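Local coordinates for protein glucosidase (PDB 5Z3K) that probably hydrolyses O-glycosidic bonds as a GH39-family beta-glucosidase built on a TIM barrel, at residues 28-33 / 41-46; 57-62 / 93-98. All coordinates share one frame; numbering follows the deposited sequence.

In the fold
From the N terminus the chain runs out of the first barrel strand, 25-27, into the loop 28-33, and interaction 1 closes that loop on segment 41-46, which leads into helix 43-48 and begins eight residues after the loop segment ends. Strand 53-55 follows, and its own loop, 57-62, is brought against helix 89-100 in interaction 2, which closes a longer excursion. The two contacts come in series, neither enclosing the other, with centres about 10 Å apart. They also touch: Ala31 and Pro32 accept hydrogen bonds from Trp94 and Gln97 of interaction 2. Together they join the loops after the first two strands of the barrel to the helices that follow them.

Interaction 1. Residues 28-33 / 41-46; sequences GIPAPA and DILDVW
Pro30 and Ile42 join the two backbones through one hydrogen bond, from Ile42 N to Pro30 O, 2.8 Å long and met nearly along the C=O axis. The segments come closest at Ala31 and Asp41, whose CA atoms lie 4.1 Å apart. The bond falls on the N-cap residue, Ile42, just ahead of helix 43-48. Asp41 OD1 accepts from Leu43 N at 3.2 Å, an Asx turn leading into the helix. Asp41 CG, anti to the backbone N (chi1 -170°), lies beside Ala31 CB, which is 3.5 Å from Asp41 OD1.

The apolar side of the contact belongs to Pro30 and Trp46. Pro30 CB stands 3.6 Å from the centroid of the six-membered ring of Trp46 and only 4° off its normal, a CH-pi contact over the face, while CG and CD lie close to CZ3 and CH2. Leu43 CD1 touches Pro30 CB at 4.0 Å, and CG1 of Ile42 packs against Pro30 O. At the edge of the indole, near its plane, Gly28 O approaches CH2 of Trp46 to 3.4 Å. A leucine in place of Trp46 would probably leave Pro30 without its flat partner and Ala304 O without the indole N-H.

That N-H, on NE1, is given to Ala304, beyond the eighth barrel strand, 298-301, while Ile29 N is bonded to Asp305 close by. Ile29 also packs on Trp94, and Pro30 on Gln97, both of helix 89-100, and Ile42 rests on Phe321. The loop leaving strand 25-27 is thus held between helix 43-48 and helix 89-100.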
loop_
_atom_site.group_PDB
_atom_site.type_symbol
_atom_site.label_atom_id
_atom_site.label_comp_id
_atom_site.label_asym_id
_atom_site.label_seq_id
_atom_site.Cartn_x
_atom_site.Cartn_y
_atom_site.Cartn_z
ATOM N N GLY A 28 8.526 0.568 3.279
ATOM C CA GLY A 28 9.314 0.900 4.449
ATOM C C GLY A 28 10.333 -0.176 4.772
ATOM O O GLY A 28 10.394 -1.229 4.138
ATOM N N ILE A 29 11.130 0.110 5.800
ATOM C CA ILE A 29 12.225 -0.730 6.271
ATOM C C ILE A 29 11.769 -1.408 7.562
ATOM O O ILE A 29 11.594 -0.729 8.587
ATOM C CB ILE A 29 13.506 0.092 6.488
ATOM C CG1 ILE A 29 13.977 0.701 5.154
ATOM C CG2 ILE A 29 14.585 -0.771 7.132
ATOM C CD1 ILE A 29 15.053 1.798 5.291
ATOM N N PRO A 30 11.563 -2.732 7.573
ATOM C CA PRO A 30 10.970 -3.377 8.749
ATOM C C PRO A 30 11.948 -3.751 9.852
ATOM O O PRO A 30 11.491 -4.060 10.962
ATOM C CB PRO A 30 10.325 -4.642 8.156
ATOM C CG PRO A 30 11.162 -4.970 6.969
ATOM C CD PRO A 30 11.598 -3.632 6.398
ATOM N N ALA A 31 13.250 -3.718 9.593
ATOM C CA ALA A 31 14.248 -4.239 10.522
ATOM C C ALA A 31 15.633 -3.905 9.976
ATOM O O ALA A 31 15.775 -3.628 8.778
ATOM C CB ALA A 31 14.099 -5.759 10.705
ATOM N N PRO A 32 16.656 -3.898 10.839
ATOM C CA PRO A 32 18.017 -3.582 10.380
ATOM C C PRO A 32 18.521 -4.525 9.296
ATOM O O PRO A 32 18.104 -5.679 9.191
ATOM C CB PRO A 32 18.862 -3.731 11.654
ATOM C CG PRO A 32 17.923 -3.526 12.758
ATOM C CD PRO A 32 16.573 -3.972 12.305
ATOM N N ALA A 33 19.453 -4.015 8.503
ATOM C CA ALA A 33 20.231 -4.768 7.536
ATOM C C ALA A 33 21.631 -4.174 7.534
ATOM O O ALA A 33 21.825 -3.043 7.994
ATOM C CB ALA A 33 19.619 -4.694 6.128
ATOM N N ASP A 41 13.530 -2.986 14.983
ATOM C CA ASP A 41 13.017 -4.226 14.397
ATOM C C ASP A 41 11.515 -4.300 14.657
ATOM O O ASP A 41 11.084 -4.635 15.764
ATOM C CB ASP A 41 13.750 -5.431 14.979
ATOM C CG ASP A 41 13.443 -6.732 14.233
ATOM O OD1 ASP A 41 12.369 -6.843 13.601
ATOM O OD2 ASP A 41 14.283 -7.660 14.283
ATOM N N ILE A 42 10.711 -4.010 13.631
ATOM C CA ILE A 42 9.256 -4.072 13.723
ATOM C C ILE A 42 8.679 -5.141 12.792
ATOM O O ILE A 42 7.493 -5.113 12.477
ATOM C CB ILE A 42 8.619 -2.698 13.434
ATOM C CG1 ILE A 42 9.009 -2.252 12.020
ATOM C CG2 ILE A 42 9.038 -1.683 14.533
ATOM C CD1 ILE A 42 8.537 -0.876 11.592
ATOM N N LEU A 43 9.515 -6.075 12.329
ATOM C CA LEU A 43 9.049 -7.100 11.397
ATOM C C LEU A 43 7.892 -7.912 11.974
ATOM O O LEU A 43 6.977 -8.319 11.241
ATOM C CB LEU A 43 10.212 -8.025 11.027
ATOM C CG LEU A 43 9.915 -9.124 10.017
ATOM C CD1 LEU A 43 9.516 -8.508 8.661
ATOM C CD2 LEU A 43 11.131 -10.069 9.864
ATOM N N ASP A 44 7.914 -8.173 13.287
ATOM C CA ASP A 44 6.817 -8.927 13.887
ATOM C C ASP A 44 5.493 -8.184 13.777
ATOM O O ASP A 44 4.440 -8.824 13.742
ATOM C CB ASP A 44 7.109 -9.241 15.354
ATOM C CG ASP A 44 6.105 -10.207 15.949
ATOM O OD1 ASP A 44 6.073 -11.380 15.518
ATOM O OD2 ASP A 44 5.341 -9.788 16.843
ATOM N N VAL A 45 5.520 -6.843 13.750
ATOM C CA VAL A 45 4.280 -6.088 13.565
ATOM C C VAL A 45 3.752 -6.285 12.149
ATOM O O VAL A 45 2.542 -6.427 11.937
ATOM C CB VAL A 45 4.482 -4.588 13.887
ATOM C CG1 VAL A 45 3.155 -3.808 13.751
ATOM C CG2 VAL A 45 5.060 -4.392 15.287
ATOM N N TRP A 46 4.643 -6.284 11.156
ATOM C CA TRP A 46 4.208 -6.569 9.787
ATOM C C TRP A 46 3.603 -7.968 9.690
ATOM O O TRP A 46 2.585 -8.179 9.013
ATOM C CB TRP A 46 5.387 -6.428 8.819
ATOM C CG TRP A 46 5.816 -5.034 8.496
ATOM C CD1 TRP A 46 5.571 -3.904 9.216
ATOM C CD2 TRP A 46 6.572 -4.625 7.347
ATOM N NE1 TRP A 46 6.129 -2.812 8.591
ATOM C CE2 TRP A 46 6.745 -3.227 7.436
ATOM C CE3 TRP A 46 7.130 -5.309 6.260
ATOM C CZ2 TRP A 46 7.449 -2.496 6.478
ATOM C CZ3 TRP A 46 7.837 -4.579 5.302
ATOM C CH2 TRP A 46 7.990 -3.190 5.419
#

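Interaction 2. Residues 57-62 / 93-98; sequences YDWVSR and TWVGQT
Trp59 and Trp94 carry most of this contact, and aromatic packing comes first. Trp94 CB sits over the centre of the six-membered ring of Trp59, 3.5 Å from its centroid, in a CH-pi contact. From there Trp94 CG, anti to the carbonyl carbon (chi1 -73°), starts the indole off alongside Trp59. The two five-membered rings lie obliquely, planes at 31°, neither stacked nor edge-to-face, and CB of Trp59 is 3.6 Å from CE3 of Trp94.

Apolar contacts fill in around the pair. CG2 of Val95 meets CZ3 of Trp59 at 3.8 Å, and CB of Val60 approaches CH2 of Trp94 at a similar distance.

Polar groups gather at the margins. Val60 is the centre of an inverse gamma turn, and its backbone N comes 3.2 Å from Trp94 CZ3, a close approach rather than a bond. Thr98 OG1 lies near the plane of the Trp59 ring, 3.5 Å from CZ2, but gives its hydrogen bond to Trp94 O, which also accepts from Thr98 N on the opposite face of the carbonyl plane. Ser61 OG reaches the edge of the Trp94 ring and is bonded to Thr91.

The two segments therefore meet mainly through the two indoles and aliphatic carbons, while the buried indole N-H groups turn to carbonyls of loop 28-33: Trp94 to Ala31 O and Trp59, weakly, to Gly28 O.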
loop_
_atom_site.group_PDB
_atom_site.type_symbol
_atom_site.label_atom_id
_atom_site.label_comp_id
_atom_site.label_asym_id
_atom_site.label_seq_id
_atom_site.Cartn_x
_atom_site.Cartn_y
_atom_site.Cartn_z
ATOM N N TYR A 57 11.097 0.310 -2.550
ATOM C CA TYR A 57 11.699 1.598 -2.897
ATOM C C TYR A 57 12.349 2.274 -1.690
ATOM O O TYR A 57 13.418 2.887 -1.814
ATOM C CB TYR A 57 10.631 2.501 -3.525
ATOM C CG TYR A 57 11.140 3.867 -3.927
ATOM C CD1 TYR A 57 11.846 4.040 -5.112
ATOM C CD2 TYR A 57 10.892 4.984 -3.136
ATOM C CE1 TYR A 57 12.318 5.293 -5.493
ATOM C CE2 TYR A 57 11.351 6.247 -3.512
ATOM C CZ TYR A 57 12.065 6.389 -4.690
ATOM O OH TYR A 57 12.536 7.631 -5.054
ATOM N N ASP A 58 11.759 2.139 -0.501
ATOM C CA ASP A 58 12.340 2.835 0.642
ATOM C C ASP A 58 13.530 2.094 1.257
ATOM O O ASP A 58 14.248 2.677 2.077
ATOM C CB ASP A 58 11.251 3.119 1.676
ATOM C CG ASP A 58 10.205 4.080 1.133
ATOM O OD1 ASP A 58 10.580 5.184 0.684
ATOM O OD2 ASP A 58 9.016 3.717 1.094
ATOM N N TRP A 59 13.782 0.859 0.845
ATOM C CA TRP A 59 15.012 0.178 1.216
ATOM C C TRP A 59 16.223 0.889 0.605
ATOM O O TRP A 59 16.108 1.751 -0.271
ATOM C CB TRP A 59 14.996 -1.275 0.745
ATOM C CG TRP A 59 13.862 -2.133 1.250
ATOM C CD1 TRP A 59 12.947 -1.829 2.247
ATOM C CD2 TRP A 59 13.522 -3.443 0.785
ATOM N NE1 TRP A 59 12.073 -2.873 2.415
ATOM C CE2 TRP A 59 12.398 -3.875 1.530
ATOM C CE3 TRP A 59 14.061 -4.298 -0.190
ATOM C CZ2 TRP A 59 11.808 -5.127 1.332
ATOM C CZ3 TRP A 59 13.468 -5.535 -0.399
ATOM C CH2 TRP A 59 12.347 -5.942 0.367
ATOM N N VAL A 60 17.404 0.500 1.079
ATOM C CA VAL A 60 18.653 0.890 0.436
ATOM C C VAL A 60 18.937 -0.136 -0.658
ATOM O O VAL A 60 19.836 -0.976 -0.523
ATOM C CB VAL A 60 19.791 0.991 1.476
ATOM C CG1 VAL A 60 21.123 1.370 0.808
ATOM C CG2 VAL A 60 19.422 2.014 2.553
ATOM N N SER A 61 18.149 -0.088 -1.741
ATOM C CA SER A 61 18.119 -1.141 -2.762
ATOM C C SER A 61 17.904 -0.535 -4.138
ATOM O O SER A 61 17.083 -1.004 -4.934
ATOM C CB SER A 61 17.023 -2.167 -2.472
ATOM O OG SER A 61 17.202 -2.721 -1.182
ATOM N N ARG A 62 18.657 0.520 -4.431
ATOM C CA ARG A 62 18.515 1.267 -5.669
ATOM C C ARG A 62 19.542 0.803 -6.692
ATOM O O ARG A 62 20.665 0.420 -6.350
ATOM C CB ARG A 62 18.679 2.768 -5.411
ATOM C CG ARG A 62 17.698 3.328 -4.407
ATOM C CD ARG A 62 16.299 3.359 -4.967
ATOM N NE ARG A 62 15.390 3.912 -3.970
ATOM C CZ ARG A 62 15.247 5.209 -3.705
ATOM N NH1 ARG A 62 15.938 6.127 -4.381
ATOM N NH2 ARG A 62 14.393 5.592 -2.764
ATOM N N THR A 93 18.956 -9.179 2.762
ATOM C CA THR A 93 18.436 -9.260 4.119
ATOM C C THR A 93 16.969 -8.847 4.163
ATOM O O THR A 93 16.132 -9.538 4.757
ATOM C CB THR A 93 19.296 -8.395 5.034
ATOM O OG1 THR A 93 20.612 -8.961 5.063
ATOM C CG2 THR A 93 18.746 -8.350 6.454
ATOM N N TRP A 94 16.632 -7.743 3.497
ATOM C CA TRP A 94 15.251 -7.276 3.508
ATOM C C TRP A 94 14.338 -8.209 2.720
ATOM O O TRP A 94 13.178 -8.424 3.102
ATOM C CB TRP A 94 15.192 -5.848 2.974
ATOM C CG TRP A 94 15.743 -4.836 3.960
ATOM C CD1 TRP A 94 15.443 -4.746 5.286
ATOM C CD2 TRP A 94 16.663 -3.764 3.684
ATOM N NE1 TRP A 94 16.124 -3.696 5.860
ATOM C CE2 TRP A 94 16.880 -3.078 4.900
ATOM C CE3 TRP A 94 17.337 -3.332 2.534
ATOM C CZ2 TRP A 94 17.743 -1.975 5.000
ATOM C CZ3 TRP A 94 18.198 -2.232 2.631
ATOM C CH2 TRP A 94 18.393 -1.571 3.857
ATOM N N VAL A 95 14.842 -8.774 1.619
ATOM C CA VAL A 95 14.056 -9.752 0.867
ATOM C C VAL A 95 13.780 -10.976 1.729
ATOM O O VAL A 95 12.653 -11.485 1.784
ATOM C CB VAL A 95 14.781 -10.123 -0.439
ATOM C CG1 VAL A 95 14.219 -11.406 -1.053
ATOM C CG2 VAL A 95 14.694 -8.962 -1.434
ATOM N N GLY A 96 14.805 -11.463 2.429
ATOM C CA GLY A 96 14.599 -12.605 3.299
ATOM C C GLY A 96 13.631 -12.307 4.428
ATOM O O GLY A 96 12.793 -13.144 4.773
ATOM N N GLN A 97 13.712 -11.103 5.001
ATOM C CA GLN A 97 12.759 -10.723 6.043
ATOM C C GLN A 97 11.341 -10.733 5.504
ATOM O O GLN A 97 10.421 -11.253 6.149
ATOM C CB GLN A 97 13.084 -9.333 6.593
ATOM C CG GLN A 97 14.352 -9.271 7.447
ATOM C CD GLN A 97 14.790 -7.846 7.721
ATOM O OE1 GLN A 97 14.105 -6.887 7.348
ATOM N NE2 GLN A 97 15.948 -7.693 8.373
ATOM N N THR A 98 11.152 -10.168 4.315
ATOM C CA THR A 98 9.814 -10.070 3.750
ATOM C C THR A 98 9.258 -11.451 3.442
ATOM O O THR A 98 8.089 -11.738 3.737
ATOM C CB THR A 98 9.845 -9.194 2.496
ATOM O OG1 THR A 98 10.358 -7.893 2.827
ATOM C CG2 THR A 98 8.444 -9.057 1.914
#